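Local coordinates for putative translocated intimin receptor protein (Translocated intimin receptor Tir) (Escherichia coli, PDB 2ZQK) that acts, through its extracellular intimin-binding domain, as the host-cell receptor for bacterial intimin, while its intracellular regions trigger actin pedestal formation, at residues S6-E9 against T10-D14; R13-L16 against T17-F21; G59-A62 against K63-I67. All coordinates share one frame; numbering follows the deposited sequence.

Contact 1 (S6-E9 against T10-D14)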
loop_
_atom_site.group_PDB
_atom_site.type_symbol
_atom_site.label_atom_id
_atom_site.label_comp_id
_atom_site.label_asym_id
_atom_site.label_seq_id
_atom_site.Cartn_x
_atom_site.Cartn_y
_atom_site.Cartn_z
ATOM N N SER B 6 -21.883 34.603 -17.132
ATOM C CA SER B 6 -23.146 34.382 -16.369
ATOM C C SER B 6 -22.801 33.586 -15.111
ATOM O O SER B 6 -22.065 32.598 -15.175
ATOM C CB SER B 6 -24.151 33.603 -17.229
ATOM O OG SER B 6 -25.472 33.691 -16.721
ATOM N N ALA B 7 -23.319 34.023 -13.965
ATOM C CA ALA B 7 -23.052 33.332 -12.710
ATOM C C ALA B 7 -23.512 31.887 -12.801
ATOM O O ALA B 7 -22.903 31.002 -12.205
ATOM C CB ALA B 7 -23.760 34.029 -11.562
ATOM N N THR B 8 -24.584 31.653 -13.556
ATOM C CA THR B 8 -25.122 30.308 -13.712
ATOM C C THR B 8 -24.143 29.395 -14.408
ATOM O O THR B 8 -23.848 28.308 -13.919
ATOM C CB THR B 8 -26.416 30.306 -14.526
ATOM O OG1 THR B 8 -27.410 31.059 -13.824
ATOM C CG2 THR B 8 -26.913 28.867 -14.748
ATOM N N GLU B 9 -23.651 29.835 -15.559
ATOM C CA GLU B 9 -22.697 29.042 -16.308
ATOM C C GLU B 9 -21.459 28.693 -15.475
ATOM O O GLU B 9 -21.137 27.513 -15.295
ATOM C CB GLU B 9 -22.280 29.788 -17.568
ATOM C CG GLU B 9 -20.999 29.262 -18.175
ATOM C CD GLU B 9 -20.641 29.961 -19.455
ATOM O OE1 GLU B 9 -20.784 31.201 -19.503
ATOM O OE2 GLU B 9 -20.209 29.275 -20.406
ATOM N N THR B 10 -20.770 29.716 -14.969
ATOM C CA THR B 10 -19.569 29.507 -14.169
ATOM C C THR B 10 -19.816 28.578 -12.977
ATOM O O THR B 10 -19.071 27.624 -12.776
ATOM C CB THR B 10 -18.992 30.860 -13.680
ATOM O OG1 THR B 10 -18.585 31.633 -14.816
ATOM C CG2 THR B 10 -17.784 30.646 -12.778
ATOM N N ALA B 11 -20.855 28.846 -12.194
ATOM C CA ALA B 11 -21.157 28.001 -11.043
ATOM C C ALA B 11 -21.308 26.574 -11.525
ATOM O O ALA B 11 -20.688 25.663 -10.975
ATOM C CB ALA B 11 -22.440 28.451 -10.367
ATOM N N THR B 12 -22.139 26.386 -12.550
ATOM C CA THR B 12 -22.365 25.067 -13.126
ATOM C C THR B 12 -21.030 24.421 -13.498
ATOM O O THR B 12 -20.718 23.314 -13.044
ATOM C CB THR B 12 -23.246 25.151 -14.381
ATOM O OG1 THR B 12 -24.562 25.572 -14.011
ATOM C CG2 THR B 12 -23.342 23.798 -15.063
ATOM N N ARG B 13 -20.240 25.112 -14.319
ATOM C CA ARG B 13 -18.934 24.598 -14.729
ATOM C C ARG B 13 -18.115 24.091 -13.545
ATOM O O ARG B 13 -17.500 23.028 -13.625
ATOM C CB ARG B 13 -18.147 25.682 -15.445
ATOM C CG ARG B 13 -16.673 25.366 -15.608
ATOM C CD ARG B 13 -16.323 25.287 -17.073
ATOM N NE ARG B 13 -17.010 26.337 -17.813
ATOM C CZ ARG B 13 -16.813 27.636 -17.621
ATOM N NH1 ARG B 13 -15.936 28.049 -16.716
ATOM N NH2 ARG B 13 -17.515 28.521 -18.315
ATOM N N ASP B 14 -18.096 24.861 -12.455
ATOM C CA ASP B 14 -17.353 24.467 -11.258
ATOM C C ASP B 14 -17.908 23.173 -10.714
ATOM O O ASP B 14 -17.171 22.235 -10.446
ATOM C CB ASP B 14 -17.455 25.521 -10.148
ATOM C CG ASP B 14 -16.621 26.764 -10.423
ATOM O OD1 ASP B 14 -15.536 26.651 -11.042
ATOM O OD2 ASP B 14 -17.050 27.858 -9.989
#
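Glu-9 and Arg-13, one helical turn apart, run side by side along helix 7-21, point the same way and bring one carboxylate oxygen to the guanidinium edge. The meeting is a long salt bridge, 3.5 Å from Glu-9 OE2 to Arg-13 NH2. That oxygen lies in the guanidinium plane, but only OE2 comes near NH2 and the carboxylate is turned 64° against the guanidinium; this is no flat two-pronged pairing. Torsions explain the reach: Glu-9 stays extended beyond a CG set anti to the backbone N, whereas Arg-13 bends at chi2 and chi3 and brings its end back toward the earlier turn. There Arg-13 NH2 also packs against Glu-9 CG at 3.6 Å.

Thr-8 and Thr-12 form a second pair lying side by side. With chi1 at -67°, Thr-12 OG1 sits beside its own backbone N and donates to Thr-8 O at 2.8 Å. Thr-8 O also accepts from Thr-12 N at 2.9 Å; the two donors arrive from opposite faces of the carbonyl plane, the hydroxyl 38° out of it.

The backbone ladder begins with Thr-10 N to Ser-6 O, 3.2 Å, and ends with Arg-13 N to Glu-9 O. Beyond this helix, Thr-8 and Thr-12 touch Ala-58 of helix 45-67, Glu-9 touches Lys-56, and Arg-13 NE has a weak, long ion pair with Glu-52.

These are i to i+4 contacts of an alpha-helix in the intimin-binding domain. A doubly gripped carbonyl satisfies the threonine hydroxyl within its own helix, on the side that packs against helix 45-67, while the length and twist of the ion pair suggest only modest electrostatic gain at this partly exposed surface.

Contact 2 (R13-L16 against T17-F21)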
loop_
_atom_site.group_PDB
_atom_site.type_symbol
_atom_site.label_atom_id
_atom_site.label_comp_id
_atom_site.label_asym_id
_atom_site.label_seq_id
_atom_site.Cartn_x
_atom_site.Cartn_y
_atom_site.Cartn_z
ATOM N N ARG B 13 -20.240 25.112 -14.319
ATOM C CA ARG B 13 -18.934 24.598 -14.729
ATOM C C ARG B 13 -18.115 24.091 -13.545
ATOM O O ARG B 13 -17.500 23.028 -13.625
ATOM C CB ARG B 13 -18.147 25.682 -15.445
ATOM C CG ARG B 13 -16.673 25.366 -15.608
ATOM C CD ARG B 13 -16.323 25.287 -17.073
ATOM N NE ARG B 13 -17.010 26.337 -17.813
ATOM C CZ ARG B 13 -16.813 27.636 -17.621
ATOM N NH1 ARG B 13 -15.936 28.049 -16.716
ATOM N NH2 ARG B 13 -17.515 28.521 -18.315
ATOM N N ASP B 14 -18.096 24.861 -12.455
ATOM C CA ASP B 14 -17.353 24.467 -11.258
ATOM C C ASP B 14 -17.908 23.173 -10.714
ATOM O O ASP B 14 -17.171 22.235 -10.446
ATOM C CB ASP B 14 -17.455 25.521 -10.148
ATOM C CG ASP B 14 -16.621 26.764 -10.423
ATOM O OD1 ASP B 14 -15.536 26.651 -11.042
ATOM O OD2 ASP B 14 -17.050 27.858 -9.989
ATOM N N GLN B 15 -19.220 23.134 -10.557
ATOM C CA GLN B 15 -19.896 21.966 -10.028
ATOM C C GLN B 15 -19.662 20.709 -10.858
ATOM O O GLN B 15 -19.292 19.660 -10.322
ATOM C CB GLN B 15 -21.380 22.243 -9.938
ATOM C CG GLN B 15 -22.170 21.111 -9.367
ATOM C CD GLN B 15 -23.595 21.152 -9.845
ATOM O OE1 GLN B 15 -24.299 22.153 -9.657
ATOM N NE2 GLN B 15 -24.036 20.070 -10.485
ATOM N N LEU B 16 -19.878 20.806 -12.165
ATOM C CA LEU B 16 -19.674 19.655 -13.036
ATOM C C LEU B 16 -18.215 19.221 -13.059
ATOM O O LEU B 16 -17.918 18.023 -13.103
ATOM C CB LEU B 16 -20.152 19.966 -14.449
ATOM C CG LEU B 16 -21.681 20.054 -14.572
ATOM C CD1 LEU B 16 -22.053 20.857 -15.808
ATOM C CD2 LEU B 16 -22.287 18.652 -14.625
ATOM N N THR B 17 -17.299 20.184 -13.020
ATOM C CA THR B 17 -15.885 19.843 -13.023
ATOM C C THR B 17 -15.575 19.101 -11.747
ATOM O O THR B 17 -15.009 17.997 -11.792
ATOM C CB THR B 17 -14.990 21.079 -13.094
ATOM O OG1 THR B 17 -15.207 21.751 -14.344
ATOM C CG2 THR B 17 -13.520 20.675 -12.979
ATOM N N LYS B 18 -15.957 19.704 -10.613
ATOM C CA LYS B 18 -15.734 19.101 -9.298
ATOM C C LYS B 18 -16.283 17.683 -9.260
ATOM O O LYS B 18 -15.584 16.746 -8.858
ATOM C CB LYS B 18 -16.414 19.898 -8.190
ATOM C CG LYS B 18 -16.237 19.261 -6.790
ATOM C CD LYS B 18 -17.449 19.483 -5.911
ATOM C CE LYS B 18 -18.667 18.836 -6.536
ATOM N NZ LYS B 18 -19.951 19.193 -5.867
ATOM N N GLU B 19 -17.537 17.534 -9.672
ATOM C CA GLU B 19 -18.161 16.223 -9.686
ATOM C C GLU B 19 -17.397 15.217 -10.538
ATOM O O GLU B 19 -17.138 14.098 -10.088
ATOM C CB GLU B 19 -19.604 16.325 -10.176
ATOM C CG GLU B 19 -20.556 16.814 -9.108
ATOM C CD GLU B 19 -21.973 17.017 -9.605
ATOM O OE1 GLU B 19 -22.819 17.425 -8.782
ATOM O OE2 GLU B 19 -22.246 16.777 -10.802
ATOM N N ALA B 20 -17.018 15.618 -11.752
ATOM C CA ALA B 20 -16.297 14.735 -12.675
ATOM C C ALA B 20 -14.936 14.265 -12.164
ATOM O O ALA B 20 -14.438 13.205 -12.561
ATOM C CB ALA B 20 -16.142 15.420 -14.025
ATOM N N PHE B 21 -14.319 15.048 -11.294
ATOM C CA PHE B 21 -13.029 14.644 -10.760
ATOM C C PHE B 21 -13.236 13.532 -9.758
ATOM O O PHE B 21 -12.318 12.761 -9.484
ATOM C CB PHE B 21 -12.347 15.787 -10.025
ATOM C CG PHE B 21 -11.326 16.508 -10.822
ATOM C CD1 PHE B 21 -11.696 17.507 -11.712
ATOM C CD2 PHE B 21 -9.981 16.234 -10.645
ATOM C CE1 PHE B 21 -10.726 18.235 -12.413
ATOM C CE2 PHE B 21 -9.005 16.953 -11.342
ATOM C CZ PHE B 21 -9.379 17.955 -12.226
#
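Thr-17 makes the main side-chain hydrogen bond here, its OG1 donating to Arg-13 O at 2.7 Å. Thr-17 N donates to Arg-13 O at 2.9 Å, and the two donors approach from opposite faces of the carbonyl plane, each tilted from it. The hydroxyl gets there because chi1 of -64° puts OG1 next to the backbone N, facing the preceding turn. The remaining backbone bonds continue the ladder, with Lys-18 N on Asp-14 O, Glu-19 N on Gln-15 O and Ala-20 N on Leu-16 O.

One weak polar side-chain bond is added by Gln-15 and Glu-19, which lie alongside each other and point the same way. Gln-15 NE2 reaches Glu-19 OE1 at 3.4 Å with an N-H...O angle of only 126°, and the amide and carboxylate planes stand 50° apart.

Van der Waals contacts join carbons to carbonyl oxygens of the preceding turn: Glu-19 CG lies 3.3 Å from Gln-15 O, and Ala-20 CB is equally far from Leu-16 O. The nonpolar packing is with helix 45-67, where the Leu-16 side chain touches Ile-51 and Gln-54 and Ala-20 meets Val-47. Toward the second subunit, another copy of the protein, Phe-21 stacks on Phe-21 of that copy; Lys-18 is also near Asp-14 of the second subunit, and Asp-14 near Lys-18 of that subunit, both as weak, long ion pairs.

With the Gln-15 to Glu-19 bond bent and long, that pair is at most a minor contribution. These two turns of helix 7-21 instead serve two partners, the other helix of their own hairpin through aliphatic side chains and the second subunit through an aromatic stack and weak charge pairing.

Contact 3 (G59-A62 against K63-I67)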
loop_
_atom_site.group_PDB
_atom_site.type_symbol
_atom_site.label_atom_id
_atom_site.label_comp_id
_atom_site.label_asym_id
_atom_site.label_seq_id
_atom_site.Cartn_x
_atom_site.Cartn_y
_atom_site.Cartn_z
ATOM N N GLY B 59 -26.471 28.305 -18.662
ATOM C CA GLY B 59 -26.459 29.742 -18.862
ATOM C C GLY B 59 -27.629 30.245 -19.694
ATOM O O GLY B 59 -28.347 31.167 -19.286
ATOM N N GLU B 60 -27.826 29.653 -20.868
ATOM C CA GLU B 60 -28.935 30.058 -21.729
ATOM C C GLU B 60 -30.262 29.799 -21.033
ATOM O O GLU B 60 -31.175 30.607 -21.105
ATOM C CB GLU B 60 -28.893 29.285 -23.043
ATOM C CG GLU B 60 -27.653 29.554 -23.851
ATOM C CD GLU B 60 -27.462 31.032 -24.110
ATOM O OE1 GLU B 60 -28.415 31.673 -24.609
ATOM O OE2 GLU B 60 -26.361 31.549 -23.809
ATOM N N GLU B 61 -30.351 28.663 -20.351
ATOM C CA GLU B 61 -31.564 28.270 -19.646
ATOM C C GLU B 61 -31.906 29.325 -18.605
ATOM O O GLU B 61 -33.071 29.538 -18.268
ATOM C CB GLU B 61 -31.352 26.905 -18.987
ATOM C CG GLU B 61 -32.625 26.107 -18.781
ATOM C CD GLU B 61 -33.053 26.054 -17.335
ATOM O OE1 GLU B 61 -32.273 25.529 -16.510
ATOM O OE2 GLU B 61 -34.166 26.536 -17.024
ATOM N N ALA B 62 -30.873 29.990 -18.104
ATOM C CA ALA B 62 -31.053 31.036 -17.118
ATOM C C ALA B 62 -31.524 32.288 -17.838
ATOM O O ALA B 62 -32.521 32.892 -17.452
ATOM C CB ALA B 62 -29.750 31.305 -16.413
ATOM N N LYS B 63 -30.811 32.672 -18.892
ATOM C CA LYS B 63 -31.185 33.863 -19.647
ATOM C C LYS B 63 -32.592 33.738 -20.216
ATOM O O LYS B 63 -33.389 34.663 -20.111
ATOM C CB LYS B 63 -30.199 34.119 -20.790
ATOM C CG LYS B 63 -30.367 35.496 -21.434
ATOM C CD LYS B 63 -29.406 35.720 -22.585
ATOM C CE LYS B 63 -29.756 34.834 -23.767
ATOM N NZ LYS B 63 -28.853 35.084 -24.918
ATOM N N GLN B 64 -32.900 32.596 -20.821
ATOM C CA GLN B 64 -34.226 32.389 -21.385
ATOM C C GLN B 64 -35.260 32.443 -20.284
ATOM O O GLN B 64 -36.358 32.944 -20.492
ATOM C CB GLN B 64 -34.321 31.039 -22.095
ATOM C CG GLN B 64 -34.550 31.153 -23.593
ATOM C CD GLN B 64 -35.742 32.026 -23.938
ATOM O OE1 GLN B 64 -36.880 31.735 -23.559
ATOM N NE2 GLN B 64 -35.485 33.107 -24.662
ATOM N N GLN B 65 -34.901 31.939 -19.108
ATOM C CA GLN B 65 -35.825 31.935 -17.981
ATOM C C GLN B 65 -36.153 33.354 -17.539
ATOM O O GLN B 65 -37.312 33.693 -17.324
ATOM C CB GLN B 65 -35.236 31.147 -16.814
ATOM C CG GLN B 65 -36.253 30.755 -15.754
ATOM C CD GLN B 65 -35.800 29.552 -14.933
ATOM O OE1 GLN B 65 -35.519 28.481 -15.480
ATOM N NE2 GLN B 65 -35.731 29.724 -13.618
ATOM N N ALA B 66 -35.130 34.188 -17.416
ATOM C CA ALA B 66 -35.342 35.567 -17.006
ATOM C C ALA B 66 -36.201 36.292 -18.039
ATOM O O ALA B 66 -37.092 37.067 -17.684
ATOM C CB ALA B 66 -34.007 36.277 -16.844
ATOM N N ILE B 67 -35.933 36.037 -19.316
ATOM C CA ILE B 67 -36.687 36.672 -20.388
ATOM C C ILE B 67 -38.174 36.326 -20.313
ATOM O O ILE B 67 -39.036 37.151 -20.626
ATOM C CB ILE B 67 -36.123 36.272 -21.755
ATOM C CG1 ILE B 67 -34.734 36.887 -21.912
ATOM C CG2 ILE B 67 -37.062 36.716 -22.865
ATOM C CD1 ILE B 67 -34.075 36.610 -23.238
#
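Glu-60 and Lys-63 meet because their chains bend: in Glu-60, CG sits beside the backbone N and chi2 of -55° folds the carboxylate over, while Lys-63 leaves with CG anti to the backbone N and kinks at chi3, 69°. The two side chains then lie alongside each other, pointing the same way. Glu-60 OE1 and Lys-63 NZ form a salt bridge at 3.5 Å, weak as a hydrogen bond; Lys-63 CE stands equally far from that oxygen, so the ammonium end is approached together with its last methylene.

Beneath this i to i+3 pair runs the alpha-helical backbone. Lys-63 N donates to Gly-59 O in the carbonyl plane at 2.9 Å, and Ala-66 N to Ala-62 O at the same length. Gln-65 N, by contrast, stands above the plane of the Glu-61 carbonyl, with an N-H...O angle of 136° to Glu-61 O, making this bond the least straight of the series.

Residues 59-67, at the C-terminal end of the second helix of the intimin-binding domain hairpin, touch no other chain of the assembly. With both charged side chains exposed and their bridge long, the pairing is probably a loose surface one, with the backbone bonds holding the helix.

Overall arrangement
From the N terminus, contact 1 (6-9 with 10-14) and contact 2 (13-16 with 17-21) follow each other along helix 7-21, overlapping at Arg-13 and Asp-14, with centres about 10 Å apart. The chain then passes through strands 27-31 and 37-40, an antiparallel pair, and strand 42-43 before returning in helix 45-67, where contact 3 lies near the C-terminal end. Each contact is local, closing successive helical turns and no long loop; none nests in or crosses another. The helices pack together: Thr-8 of contact 1 touches Gly-59 and Ala-62 of contact 3, whereas contacts 2 and 3 approach no nearer than about 8 Å between nearest atoms.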